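Local coordinates for protein NDP-rhamnosyltransferase (Saccharopolyspora spinosa, PDB 3TSA) that is a glycosyltransferase of the GT-B fold, built from two Rossmann-like domains that face each other across a cleft, at residues A[74-79]-A[86-91]; A[221-226]-A[239-244]; A[233-238]-A[262-267]; A[307-312]-A[319-324]; A[312-317]-A[338-343]. One frame throughout, in Å; residues are numbered along the deposited sequence.

Contact 1. Residues A[74-79]-A[86-91]; sequences PAFGQR and QLWEQT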
# COMPACT_ATOMS: atom_id res chain seq x y z
N PRO A 74 -30.71 17.80 -0.70
CA PRO A 74 -30.33 18.65 0.42
C PRO A 74 -30.84 18.18 1.79
O PRO A 74 -30.31 18.59 2.84
CB PRO A 74 -31.04 20.01 0.10
CG PRO A 74 -31.04 20.02 -1.41
CD PRO A 74 -31.41 18.57 -1.76
N ALA A 75 -31.86 17.30 1.81
CA ALA A 75 -32.38 16.88 3.11
C ALA A 75 -31.30 16.11 3.89
O ALA A 75 -31.30 16.06 5.11
CB ALA A 75 -33.69 16.04 2.93
N PHE A 76 -30.29 15.58 3.20
CA PHE A 76 -29.18 15.04 4.02
C PHE A 76 -28.49 16.01 4.89
O PHE A 76 -27.91 15.63 5.96
CB PHE A 76 -28.07 14.31 3.16
CG PHE A 76 -28.46 12.98 2.66
CD1 PHE A 76 -28.34 11.84 3.46
CD2 PHE A 76 -28.88 12.86 1.31
CE1 PHE A 76 -28.72 10.60 2.93
CE2 PHE A 76 -29.27 11.60 0.75
CZ PHE A 76 -29.19 10.46 1.57
N GLY A 77 -28.48 17.27 4.49
CA GLY A 77 -27.87 18.30 5.30
C GLY A 77 -28.87 19.09 6.15
O GLY A 77 -28.60 20.20 6.64
N GLN A 78 -30.03 18.48 6.37
CA GLN A 78 -31.12 19.12 7.12
C GLN A 78 -31.63 18.17 8.21
O GLN A 78 -32.78 17.71 8.12
CB GLN A 78 -32.25 19.58 6.16
CG GLN A 78 -31.68 20.59 5.08
CD GLN A 78 -32.65 20.87 3.98
OE1 GLN A 78 -33.56 20.08 3.74
NE2 GLN A 78 -32.39 21.94 3.22
N ARG A 79 -30.76 17.85 9.19
CA ARG A 79 -31.07 16.78 10.19
C ARG A 79 -32.17 17.23 11.16
O ARG A 79 -32.83 16.37 11.74
CB ARG A 79 -29.82 16.29 10.89
CG ARG A 79 -29.11 15.28 10.01
CD ARG A 79 -27.79 14.78 10.65
NE ARG A 79 -26.81 15.84 10.84
CZ ARG A 79 -26.17 16.06 12.00
NH1 ARG A 79 -26.38 15.29 13.10
NH2 ARG A 79 -25.30 17.09 12.06
N GLN A 86 -35.57 11.14 8.49
CA GLN A 86 -35.91 9.84 7.85
C GLN A 86 -34.77 9.27 7.01
O GLN A 86 -34.54 8.06 6.99
CB GLN A 86 -37.07 10.02 6.87
CG GLN A 86 -38.46 9.96 7.48
CD GLN A 86 -39.54 9.90 6.36
OE1 GLN A 86 -40.66 9.46 6.56
NE2 GLN A 86 -39.16 10.35 5.17
N LEU A 87 -34.07 10.14 6.27
CA LEU A 87 -32.96 9.64 5.46
C LEU A 87 -31.92 9.03 6.34
O LEU A 87 -31.44 7.95 6.00
CB LEU A 87 -32.28 10.74 4.65
CG LEU A 87 -32.96 11.26 3.38
CD1 LEU A 87 -32.11 12.50 2.97
CD2 LEU A 87 -33.04 10.27 2.23
N TRP A 88 -31.52 9.75 7.40
CA TRP A 88 -30.44 9.25 8.27
C TRP A 88 -30.95 8.04 9.08
O TRP A 88 -30.20 7.09 9.26
CB TRP A 88 -29.89 10.35 9.17
CG TRP A 88 -29.05 11.30 8.36
CD1 TRP A 88 -29.40 12.52 7.85
CD2 TRP A 88 -27.69 11.07 7.99
NE1 TRP A 88 -28.32 13.06 7.16
CE2 TRP A 88 -27.26 12.20 7.24
CE3 TRP A 88 -26.80 10.01 8.21
CZ2 TRP A 88 -25.95 12.27 6.69
CZ3 TRP A 88 -25.53 10.09 7.73
CH2 TRP A 88 -25.08 11.22 7.01
N GLU A 89 -32.22 8.05 9.47
CA GLU A 89 -32.77 6.84 10.18
C GLU A 89 -32.81 5.60 9.27
O GLU A 89 -32.49 4.45 9.72
CB GLU A 89 -34.14 7.16 10.85
CG GLU A 89 -33.99 8.17 12.02
CD GLU A 89 -35.32 8.62 12.59
OE1 GLU A 89 -36.34 8.64 11.84
OE2 GLU A 89 -35.34 8.97 13.77
N GLN A 90 -33.14 5.80 7.98
CA GLN A 90 -33.20 4.66 7.03
C GLN A 90 -31.78 4.12 6.76
O GLN A 90 -31.55 2.89 6.69
CB GLN A 90 -33.97 5.08 5.75
CG GLN A 90 -33.58 4.45 4.37
CD GLN A 90 -33.66 5.53 3.16
OE1 GLN A 90 -34.55 6.43 3.12
NE2 GLN A 90 -32.71 5.44 2.21
N THR A 91 -30.80 5.03 6.66
CA THR A 91 -29.42 4.60 6.58
C THR A 91 -29.04 3.69 7.73
O THR A 91 -28.47 2.59 7.49
CB THR A 91 -28.43 5.81 6.53
OG1 THR A 91 -28.80 6.58 5.40
CG2 THR A 91 -27.01 5.31 6.30
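Leu87 CD1 sits over the centre of the Phe76 ring, 3.5 Å from its centroid and only 6° off the ring normal, a CH-pi contact that forms the apolar middle of this pairing. It joins a short 3-10 turn, residues 74-76, to the early part of helix 82-113 in the N-terminal half of the GT-B fold. The same methyl meets Ala75 CB at 3.9 Å, so one branch of the leucine serves two residues of the turn, while Leu87 CD2 approaches Phe76 CZ at the far end of the ring. Next along the helix, Trp88 takes the edge of Phe76 on one face in a T-shaped stack, with planes at 88° and centroids 5.6 Å apart. On its opposite face lies the aliphatic part of Arg79, whose CD stands 4.0 Å from the centroid of the five-membered ring. The arginine chain bends about its CG-CD bond, and its guanidinium goes on to a salt bridge with Asp190. At the polar edge the bond lies close to the indole plane: Trp88 NE1 donates to Phe76 O over 2.9 Å, nearly straight at 166°, on a lone pair of the carbonyl.

Contact 2. Residues A[221-226]-A[239-244]; sequences VCICMG and LRAVAA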
# COMPACT_ATOMS: atom_id res chain seq x y z
N VAL A 221 -8.33 24.28 -13.76
CA VAL A 221 -9.43 23.93 -12.89
C VAL A 221 -9.57 22.42 -13.00
O VAL A 221 -9.75 21.89 -14.10
CB VAL A 221 -10.71 24.61 -13.44
CG1 VAL A 221 -12.02 24.09 -12.72
CG2 VAL A 221 -10.58 26.13 -13.27
N CYS A 222 -9.50 21.69 -11.86
CA CYS A 222 -9.74 20.26 -11.92
C CYS A 222 -11.21 19.93 -11.55
O CYS A 222 -11.67 20.39 -10.49
CB CYS A 222 -8.78 19.52 -10.97
SG CYS A 222 -9.07 17.73 -10.78
N ILE A 223 -11.85 19.05 -12.30
CA ILE A 223 -13.19 18.56 -12.00
C ILE A 223 -12.98 17.11 -11.65
O ILE A 223 -12.49 16.33 -12.48
CB ILE A 223 -14.15 18.70 -13.23
CG1 ILE A 223 -14.33 20.17 -13.57
CG2 ILE A 223 -15.47 17.94 -12.93
CD1 ILE A 223 -14.99 20.30 -15.01
N CYS A 224 -13.31 16.77 -10.39
CA CYS A 224 -13.03 15.44 -9.86
C CYS A 224 -14.26 14.95 -9.10
O CYS A 224 -14.71 15.59 -8.08
CB CYS A 224 -11.82 15.53 -8.97
SG CYS A 224 -11.38 13.83 -8.41
N MET A 225 -14.88 13.92 -9.68
CA MET A 225 -16.09 13.27 -9.14
C MET A 225 -15.85 11.74 -9.18
O MET A 225 -15.36 11.23 -10.19
CB MET A 225 -17.34 13.69 -9.93
CG MET A 225 -17.63 15.11 -9.59
SD MET A 225 -18.94 15.73 -10.59
CE MET A 225 -18.71 17.51 -10.34
N GLY A 226 -16.12 11.06 -8.06
CA GLY A 226 -15.90 9.60 -7.97
C GLY A 226 -17.01 8.69 -8.51
O GLY A 226 -18.09 9.15 -8.93
N LEU A 239 -21.59 17.09 -16.25
CA LEU A 239 -21.83 17.89 -17.47
C LEU A 239 -21.88 19.34 -17.06
O LEU A 239 -21.38 20.23 -17.81
CB LEU A 239 -23.19 17.46 -18.06
CG LEU A 239 -23.16 16.05 -18.66
CD1 LEU A 239 -24.58 15.57 -19.12
CD2 LEU A 239 -22.09 16.00 -19.80
N ARG A 240 -22.55 19.61 -15.92
CA ARG A 240 -22.72 20.99 -15.46
C ARG A 240 -21.39 21.61 -15.19
O ARG A 240 -21.16 22.74 -15.58
CB ARG A 240 -23.60 21.10 -14.21
CG ARG A 240 -25.09 20.91 -14.53
CD ARG A 240 -25.94 20.41 -13.35
NE ARG A 240 -27.36 20.22 -13.78
CZ ARG A 240 -28.30 19.57 -13.07
NH1 ARG A 240 -28.02 18.94 -11.97
NH2 ARG A 240 -29.52 19.45 -13.59
N ALA A 241 -20.49 20.89 -14.53
CA ALA A 241 -19.17 21.47 -14.21
C ALA A 241 -18.31 21.67 -15.43
O ALA A 241 -17.59 22.65 -15.52
CB ALA A 241 -18.39 20.54 -13.18
N VAL A 242 -18.34 20.70 -16.35
CA VAL A 242 -17.53 20.78 -17.61
C VAL A 242 -17.99 22.01 -18.43
O VAL A 242 -17.17 22.77 -18.93
CB VAL A 242 -17.66 19.50 -18.43
CG1 VAL A 242 -17.10 19.76 -19.85
CG2 VAL A 242 -16.78 18.45 -17.74
N ALA A 243 -19.30 22.22 -18.50
CA ALA A 243 -19.83 23.37 -19.29
C ALA A 243 -19.44 24.69 -18.63
O ALA A 243 -18.87 25.61 -19.27
CB ALA A 243 -21.34 23.27 -19.37
N ALA A 244 -19.65 24.81 -17.32
CA ALA A 244 -19.31 26.04 -16.65
C ALA A 244 -17.79 26.33 -16.76
O ALA A 244 -17.40 27.51 -17.00
CB ALA A 244 -19.77 25.95 -15.20
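Ile223 carries most of this contact, reaching from strand 219-224 to helix 236-246 and packing tightly against the backbone and side chains of Ala241 and Val242. Its CD1 lies 3.5 Å from Ala241 O and 3.6 Å from Val242 N, which places the methyl over the peptide link between the two residues. The same atom is 3.9 Å from Ala241 CB and 3.8 Å from Val242 CG2. A second branch, Ile223 CG2, also comes to 3.9 Å from Ala241 CB, so the alanine methyl is touched by both arms of the isoleucine. The torsion sets where each arm goes: CG1 is anti to the carbonyl carbon (chi1 -63°) and runs on extended to CD1, while CG2 takes the position anti to the backbone N.

The looser part is just past the end of the strand. Met225, its chain extended beyond CG, meets the helix through the terminal methyl alone, with CE 4.2 Å from Ala241 CB. No hydrogen bond crosses between the segments. Farther round the helix Leu239 is exposed, while Ala241 is also covered by Ile291 of the neighbouring strand 289-292 and Phe346 of helix 343-354. An inner strand of a parallel sheet with small helix residues laid against its apolar face is the layered alpha/beta packing of a Rossmann-like domain, here in the C-terminal half of the GT-B fold.

Contact 3. Residues A[233-238]-A[262-267]; sequences TGPAPL and RALLTD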
# COMPACT_ATOMS: atom_id res chain seq x y z
N THR A 233 -25.78 9.94 -9.13
CA THR A 233 -26.28 11.17 -9.71
C THR A 233 -26.61 11.07 -11.23
O THR A 233 -27.42 11.85 -11.73
CB THR A 233 -25.27 12.34 -9.55
OG1 THR A 233 -24.04 12.03 -10.22
CG2 THR A 233 -25.03 12.70 -8.05
N GLY A 234 -25.93 10.19 -11.93
CA GLY A 234 -25.94 10.29 -13.39
C GLY A 234 -24.99 11.39 -13.84
O GLY A 234 -24.25 11.97 -13.01
N PRO A 235 -25.02 11.74 -15.15
CA PRO A 235 -24.01 12.65 -15.69
C PRO A 235 -24.18 14.10 -15.22
O PRO A 235 -23.24 14.92 -15.39
CB PRO A 235 -24.19 12.58 -17.19
CG PRO A 235 -25.29 11.54 -17.42
CD PRO A 235 -25.81 11.00 -16.17
N ALA A 236 -25.35 14.49 -14.72
CA ALA A 236 -25.65 15.93 -14.59
C ALA A 236 -24.59 16.79 -13.89
O ALA A 236 -24.24 17.81 -14.47
CB ALA A 236 -27.05 16.20 -13.97
N PRO A 237 -24.05 16.40 -12.72
CA PRO A 237 -23.07 17.29 -12.05
C PRO A 237 -21.74 17.42 -12.84
O PRO A 237 -21.18 18.53 -12.95
CB PRO A 237 -22.93 16.69 -10.65
CG PRO A 237 -23.26 15.27 -10.83
CD PRO A 237 -24.38 15.23 -11.87
N LEU A 238 -21.40 16.35 -13.56
CA LEU A 238 -20.20 16.36 -14.40
C LEU A 238 -20.44 17.25 -15.60
O LEU A 238 -19.62 18.11 -15.93
CB LEU A 238 -19.84 14.96 -14.86
CG LEU A 238 -18.54 14.73 -15.64
CD1 LEU A 238 -17.28 15.17 -14.84
CD2 LEU A 238 -18.44 13.25 -16.12
N ARG A 262 -16.21 8.10 -18.44
CA ARG A 262 -15.49 8.94 -19.37
C ARG A 262 -16.29 9.03 -20.67
O ARG A 262 -16.26 10.05 -21.37
CB ARG A 262 -14.02 8.41 -19.54
CG ARG A 262 -13.17 8.73 -18.27
CD ARG A 262 -11.74 8.16 -18.25
NE ARG A 262 -11.27 8.11 -16.86
CZ ARG A 262 -10.22 7.45 -16.41
NH1 ARG A 262 -9.51 6.73 -17.25
NH2 ARG A 262 -9.89 7.49 -15.10
N ALA A 263 -17.09 8.00 -20.95
CA ALA A 263 -17.94 8.01 -22.16
C ALA A 263 -19.04 9.11 -22.16
O ALA A 263 -19.50 9.57 -23.22
CB ALA A 263 -18.56 6.60 -22.37
N LEU A 264 -19.41 9.57 -20.97
CA LEU A 264 -20.34 10.69 -20.81
C LEU A 264 -19.83 12.02 -21.45
O LEU A 264 -20.61 12.92 -21.75
CB LEU A 264 -20.63 10.92 -19.31
CG LEU A 264 -21.15 9.75 -18.44
CD1 LEU A 264 -21.25 10.10 -16.94
CD2 LEU A 264 -22.56 9.22 -18.98
N LEU A 265 -18.52 12.13 -21.65
CA LEU A 265 -17.90 13.35 -22.10
C LEU A 265 -17.73 13.44 -23.62
O LEU A 265 -16.62 13.30 -24.12
CB LEU A 265 -16.51 13.44 -21.49
CG LEU A 265 -16.47 13.48 -19.96
CD1 LEU A 265 -15.03 13.37 -19.45
CD2 LEU A 265 -17.24 14.72 -19.44
N THR A 266 -18.79 13.75 -24.36
CA THR A 266 -18.64 13.90 -25.81
C THR A 266 -18.26 15.30 -26.28
O THR A 266 -18.41 16.29 -25.54
CB THR A 266 -19.93 13.41 -26.51
OG1 THR A 266 -21.04 14.28 -26.21
CG2 THR A 266 -20.24 12.03 -26.02
N ASP A 267 -17.74 15.40 -27.51
CA ASP A 267 -17.33 16.67 -28.13
C ASP A 267 -16.58 17.54 -27.14
O ASP A 267 -16.79 18.75 -27.06
CB ASP A 267 -18.51 17.43 -28.80
CG ASP A 267 -19.10 16.67 -29.99
OD1 ASP A 267 -18.56 15.64 -30.45
OD2 ASP A 267 -20.15 17.10 -30.47
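Pro235 and Leu264 bring the two backbones to a CA-CA distance of 6.6 Å, where the chain turns from helix 227-233 into helix 236-246 and passes the irregular loop between strands 251-256 and 272-274. The turn hinges on Gly234, the first residue to leave helical angles, with a positive phi of 77°. This is the outer part of the C-terminal Rossmann-like domain of the GT-B fold, with the first part of a helix and the turn before it packed on a loop that connects two neighbouring strands of the parallel sheet.

The side chains meet entirely through carbon. Leu264 spreads its two methyls over the proline ring: CD1 lies 3.9 Å from Pro235 CB, and CD2 is at the same distance, 3.9 Å, from Pro235 CG. The leucine crosses the ring at about a right angle, so the fork covers two neighbouring ring atoms. Its CG stands anti to the carbonyl carbon (chi1 -55°), which carries the branch toward Pro235. This pair is partly exposed.

Deeper in, Leu238 and Leu265 are buried and cross each other, again nearly perpendicular. Both also touch Ile255 of strand 251-256, and Leu265 rests on Ile274 of strand 272-274 as well, so the loop is seated on the sheet and the helix together. With CG opposite the backbone N (chi1 -174°), the branch of Leu238 heads for the loop, and CD2 makes the contact. That methyl, Leu238 CD2, lies 4.3 Å from Leu264 CD1, while the closer approach is Leu238 CD2 to Leu265 CD2 at 3.8 Å.

Contact 4. Residues A[307-312]-A[319-324]; sequences IPQLVL and FDYARN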
# COMPACT_ATOMS: atom_id res chain seq x y z
N ILE A 307 -5.93 24.39 -1.88
CA ILE A 307 -6.62 24.63 -3.17
C ILE A 307 -8.13 24.83 -2.88
O ILE A 307 -8.78 23.95 -2.32
CB ILE A 307 -6.44 23.47 -4.10
CG1 ILE A 307 -4.97 23.05 -4.35
CG2 ILE A 307 -7.10 23.80 -5.50
CD1 ILE A 307 -4.10 24.20 -4.77
N PRO A 308 -8.66 25.99 -3.25
CA PRO A 308 -10.09 26.18 -2.96
C PRO A 308 -10.97 25.30 -3.84
O PRO A 308 -10.56 24.79 -4.87
CB PRO A 308 -10.36 27.64 -3.25
CG PRO A 308 -9.30 28.10 -4.14
CD PRO A 308 -8.06 27.18 -3.88
N GLN A 309 -12.22 25.14 -3.41
CA GLN A 309 -13.13 24.23 -4.06
C GLN A 309 -14.46 24.88 -4.32
O GLN A 309 -14.95 25.69 -3.55
CB GLN A 309 -13.39 22.93 -3.24
CG GLN A 309 -12.08 22.18 -2.92
CD GLN A 309 -11.91 21.99 -1.45
OE1 GLN A 309 -10.94 22.47 -0.85
NE2 GLN A 309 -12.85 21.32 -0.84
N LEU A 310 -15.02 24.49 -5.45
CA LEU A 310 -16.43 24.80 -5.76
C LEU A 310 -17.16 23.44 -5.58
O LEU A 310 -16.85 22.51 -6.29
CB LEU A 310 -16.47 25.19 -7.20
CG LEU A 310 -17.58 26.15 -7.65
CD1 LEU A 310 -17.67 26.46 -9.15
CD2 LEU A 310 -18.86 26.07 -6.97
N VAL A 311 -18.14 23.39 -4.66
CA VAL A 311 -18.62 22.12 -4.16
C VAL A 311 -20.08 21.97 -4.59
O VAL A 311 -20.86 22.90 -4.44
CB VAL A 311 -18.55 22.02 -2.63
CG1 VAL A 311 -18.80 20.54 -2.22
CG2 VAL A 311 -17.10 22.40 -2.12
N LEU A 312 -20.37 20.86 -5.24
CA LEU A 312 -21.78 20.56 -5.62
C LEU A 312 -22.23 19.38 -4.82
O LEU A 312 -22.28 18.24 -5.27
CB LEU A 312 -21.82 20.26 -7.12
CG LEU A 312 -21.44 21.30 -8.21
CD1 LEU A 312 -20.07 21.77 -8.15
CD2 LEU A 312 -21.57 20.51 -9.53
N PHE A 319 -23.30 18.17 2.06
CA PHE A 319 -23.87 19.50 2.35
C PHE A 319 -23.22 20.20 3.48
O PHE A 319 -22.97 21.38 3.38
CB PHE A 319 -25.42 19.34 2.62
CG PHE A 319 -26.09 18.77 1.38
CD1 PHE A 319 -26.41 19.64 0.34
CD2 PHE A 319 -26.29 17.38 1.26
CE1 PHE A 319 -26.97 19.11 -0.92
CE2 PHE A 319 -26.84 16.85 0.03
CZ PHE A 319 -27.11 17.71 -1.04
N ASP A 320 -22.98 19.48 4.59
CA ASP A 320 -22.23 20.03 5.72
C ASP A 320 -20.84 20.46 5.32
O ASP A 320 -20.47 21.61 5.60
CB ASP A 320 -22.18 18.97 6.83
CG ASP A 320 -23.56 18.80 7.47
OD1 ASP A 320 -23.90 19.70 8.28
OD2 ASP A 320 -24.25 17.84 7.17
N TYR A 321 -20.08 19.59 4.64
CA TYR A 321 -18.74 20.01 4.24
C TYR A 321 -18.83 21.23 3.34
O TYR A 321 -18.09 22.18 3.51
CB TYR A 321 -18.04 18.92 3.45
CG TYR A 321 -16.73 19.35 2.97
CD1 TYR A 321 -15.65 19.38 3.83
CD2 TYR A 321 -16.55 19.72 1.63
CE1 TYR A 321 -14.35 19.83 3.38
CE2 TYR A 321 -15.30 20.15 1.15
CZ TYR A 321 -14.22 20.20 2.04
OH TYR A 321 -12.97 20.58 1.63
N ALA A 322 -19.73 21.20 2.36
CA ALA A 322 -19.81 22.32 1.42
C ALA A 322 -20.12 23.68 2.12
O ALA A 322 -19.47 24.69 1.79
CB ALA A 322 -20.85 22.04 0.29
N ARG A 323 -21.12 23.69 3.01
CA ARG A 323 -21.51 24.86 3.74
C ARG A 323 -20.34 25.34 4.64
O ARG A 323 -20.08 26.58 4.72
CB ARG A 323 -22.77 24.61 4.61
CG ARG A 323 -24.07 24.54 3.84
CD ARG A 323 -25.25 24.60 4.87
NE ARG A 323 -25.21 23.49 5.87
CZ ARG A 323 -26.03 22.44 5.75
NH1 ARG A 323 -26.81 22.35 4.69
NH2 ARG A 323 -26.02 21.48 6.65
N ASN A 324 -19.64 24.39 5.22
CA ASN A 324 -18.67 24.83 6.21
C ASN A 324 -17.42 25.30 5.52
O ASN A 324 -16.81 26.30 5.95
CB ASN A 324 -18.36 23.68 7.18
CG ASN A 324 -19.62 23.30 8.05
OD1 ASN A 324 -20.70 23.97 8.02
ND2 ASN A 324 -19.49 22.16 8.71
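Val311 and Ala322 form the closest apolar meeting between strand 309-311 and helix 318-327, the first two elements of a beta-alpha-beta unit in the C-terminal Rossmann-like domain. The short segment axes come within 9.0 Å and their directions differ by 136°, and Val311 and Ala322 have the nearest CA atoms, 5.7 Å apart. The two branches of the valine divide the work. Val311 CG1 comes up to Ala322 CB at 3.6 Å, whereas the other branch, Val311 CG2, turns to the neighbouring tyrosine and stays at 4.4 Å from Tyr321 CE2, a looser approach.

Tyr321 swings its ring back along the strand because CG lies opposite the backbone N (chi1 176°). The hydroxyl thereby arrives at the amide of Gln309, whose side chain is bent rather than extended. Amide and ring are nearly coplanar, 17° apart, and the amide end sits at the ring edge. All four touching residues, Gln309, Val311, Tyr321 and Ala322, are buried. The phenol oxygen has a clear partner beyond the two segments, which ties this helix to helix 296-304: Tyr321 OH is hydrogen-bonded to Thr303 OG1.

Contact 5. Residues A[312-317]-A[338-343]; sequences LPQYFD and QAQSDH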
# COMPACT_ATOMS: atom_id res chain seq x y z
N LEU A 312 -20.37 20.86 -5.24
CA LEU A 312 -21.78 20.56 -5.62
C LEU A 312 -22.23 19.38 -4.82
O LEU A 312 -22.28 18.24 -5.27
CB LEU A 312 -21.82 20.26 -7.12
CG LEU A 312 -21.44 21.30 -8.21
CD1 LEU A 312 -20.07 21.77 -8.15
CD2 LEU A 312 -21.57 20.51 -9.53
N PRO A 313 -22.66 19.61 -3.55
CA PRO A 313 -22.98 18.46 -2.72
C PRO A 313 -24.22 17.68 -3.22
O PRO A 313 -25.11 18.29 -3.85
CB PRO A 313 -23.33 19.13 -1.36
CG PRO A 313 -23.84 20.57 -1.75
CD PRO A 313 -22.88 20.90 -2.88
N GLN A 314 -24.20 16.40 -2.95
CA GLN A 314 -25.24 15.47 -3.44
C GLN A 314 -25.92 14.70 -2.33
O GLN A 314 -27.16 14.53 -2.32
CB GLN A 314 -24.63 14.49 -4.48
CG GLN A 314 -23.89 15.17 -5.63
CD GLN A 314 -24.80 16.07 -6.48
OE1 GLN A 314 -24.38 17.15 -6.90
NE2 GLN A 314 -26.05 15.63 -6.71
N TYR A 315 -25.14 14.17 -1.38
CA TYR A 315 -25.71 13.27 -0.44
C TYR A 315 -24.84 13.17 0.83
O TYR A 315 -23.74 13.75 0.89
CB TYR A 315 -25.96 11.88 -1.06
CG TYR A 315 -24.75 11.14 -1.66
CD1 TYR A 315 -23.40 11.25 -1.16
CD2 TYR A 315 -24.99 10.23 -2.70
CE1 TYR A 315 -22.37 10.49 -1.74
CE2 TYR A 315 -24.01 9.48 -3.21
CZ TYR A 315 -22.71 9.61 -2.77
OH TYR A 315 -21.75 8.82 -3.34
N PHE A 316 -25.36 12.44 1.82
CA PHE A 316 -24.64 12.18 3.10
C PHE A 316 -24.04 13.42 3.75
O PHE A 316 -24.81 14.34 4.08
CB PHE A 316 -23.70 10.99 2.95
CG PHE A 316 -24.44 9.73 2.66
CD1 PHE A 316 -25.33 9.19 3.63
CD2 PHE A 316 -24.43 9.16 1.37
CE1 PHE A 316 -26.14 8.03 3.34
CE2 PHE A 316 -25.25 8.01 1.06
CZ PHE A 316 -26.09 7.45 2.07
N ASP A 317 -22.71 13.46 3.92
CA ASP A 317 -22.03 14.53 4.65
C ASP A 317 -21.67 15.67 3.76
O ASP A 317 -21.12 16.70 4.25
CB ASP A 317 -20.70 13.94 5.24
CG ASP A 317 -19.83 13.32 4.19
OD1 ASP A 317 -20.33 12.60 3.31
OD2 ASP A 317 -18.60 13.51 4.25
N GLN A 338 -31.30 23.76 -8.01
CA GLN A 338 -31.49 25.05 -8.64
C GLN A 338 -30.20 25.86 -8.79
O GLN A 338 -30.01 26.50 -9.87
CB GLN A 338 -32.62 25.87 -7.98
CG GLN A 338 -32.39 26.36 -6.62
CD GLN A 338 -31.50 27.61 -6.59
OE1 GLN A 338 -31.62 28.50 -7.45
NE2 GLN A 338 -30.65 27.72 -5.57
N ALA A 339 -29.32 25.81 -7.78
CA ALA A 339 -28.00 26.43 -7.92
C ALA A 339 -27.09 25.66 -8.86
O ALA A 339 -26.37 26.24 -9.68
CB ALA A 339 -27.35 26.56 -6.52
N GLN A 340 -27.07 24.36 -8.72
CA GLN A 340 -26.10 23.55 -9.50
C GLN A 340 -26.37 23.59 -11.01
O GLN A 340 -25.44 23.47 -11.81
CB GLN A 340 -25.99 22.12 -8.99
CG GLN A 340 -25.48 22.03 -7.56
CD GLN A 340 -25.56 20.68 -6.98
OE1 GLN A 340 -25.73 19.65 -7.65
NE2 GLN A 340 -25.40 20.64 -5.65
N SER A 341 -27.66 23.75 -11.36
CA SER A 341 -28.14 23.78 -12.76
C SER A 341 -28.22 25.23 -13.28
O SER A 341 -28.71 25.41 -14.39
CB SER A 341 -29.54 23.12 -12.88
OG SER A 341 -30.50 23.78 -12.10
N ASP A 342 -27.81 26.21 -12.49
CA ASP A 342 -27.83 27.65 -12.87
C ASP A 342 -26.48 27.90 -13.55
O ASP A 342 -25.50 28.19 -12.88
CB ASP A 342 -28.04 28.53 -11.64
CG ASP A 342 -28.27 29.98 -11.99
OD1 ASP A 342 -27.80 30.39 -13.06
OD2 ASP A 342 -28.84 30.69 -11.12
N HIS A 343 -26.44 27.79 -14.88
CA HIS A 343 -25.16 27.79 -15.62
C HIS A 343 -24.48 29.14 -15.42
O HIS A 343 -23.25 29.25 -15.20
CB HIS A 343 -25.38 27.55 -17.13
CG HIS A 343 -24.14 27.78 -17.94
ND1 HIS A 343 -23.09 26.89 -17.95
CD2 HIS A 343 -23.79 28.78 -18.77
CE1 HIS A 343 -22.14 27.34 -18.75
NE2 HIS A 343 -22.53 28.49 -19.26
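Gln340 of helix 337-340 reaches into the loop after strand 309-311, touching Leu312, Pro313 and Gln314 in turn. From CB the chain leaves with CG anti to the carbonyl carbon and then runs extended, so that the amide is carried straight to the loop. Gln340 CG crosses Leu312 at a slant, 4.1 Å from Leu312 CB and 4.2 Å from Leu312 CG. Gln340 CD comes closer, 3.8 Å from Leu312 CB, so the flat group starts its course against aliphatic carbon.

At the tip the two amide atoms part. Gln340 NE2 donates to Pro313 O over 3.0 Å with an N-H...O angle of 164°; the acceptor lies in the plane of the amide, whereas the donor is tilted 18° from the carbonyl plane. Gln340 NE2 also passes Pro313 CD at 3.8 Å. A further hydrogen bond runs from this nitrogen to Leu334 O. OE1 turns to the side chain of Gln314, whose amide plane is inclined by 63° to that of Gln340.

The chemistry is that of a buried primary amide linking backbone: the nitrogen is shared by carbonyls on two different loops, one after strand 309-311 and one after strand 331-333. These two bonds fix the rotation of the Gln340 amide, and thus join the start of the loop at 312-317 to the short helix 337-340.

Contact 1 comes first along the chain, in the N-terminal half; contacts 2 to 5 belong to the C-terminal half. Contacts 2 and 3 share helix 236-246, interleave in sequence and have centres about 9 Å apart. Contacts 4 and 5 also interleave, share Leu312 and lie about 10 Å apart between centres. Contacts 2 and 4 reach the same parallel sheet. The halves meet where contact 1 touches contacts 4 and 5, whose centres lie about 18 Å and about 16 Å from its own: Gly77 O lies 2.9 Å from Arg323 NH2, a probable hydrogen bond, and Phe76 packs on Tyr315, Phe316 and Phe319. The loop 312-317 thus leads from the C-terminal sheet to the interface.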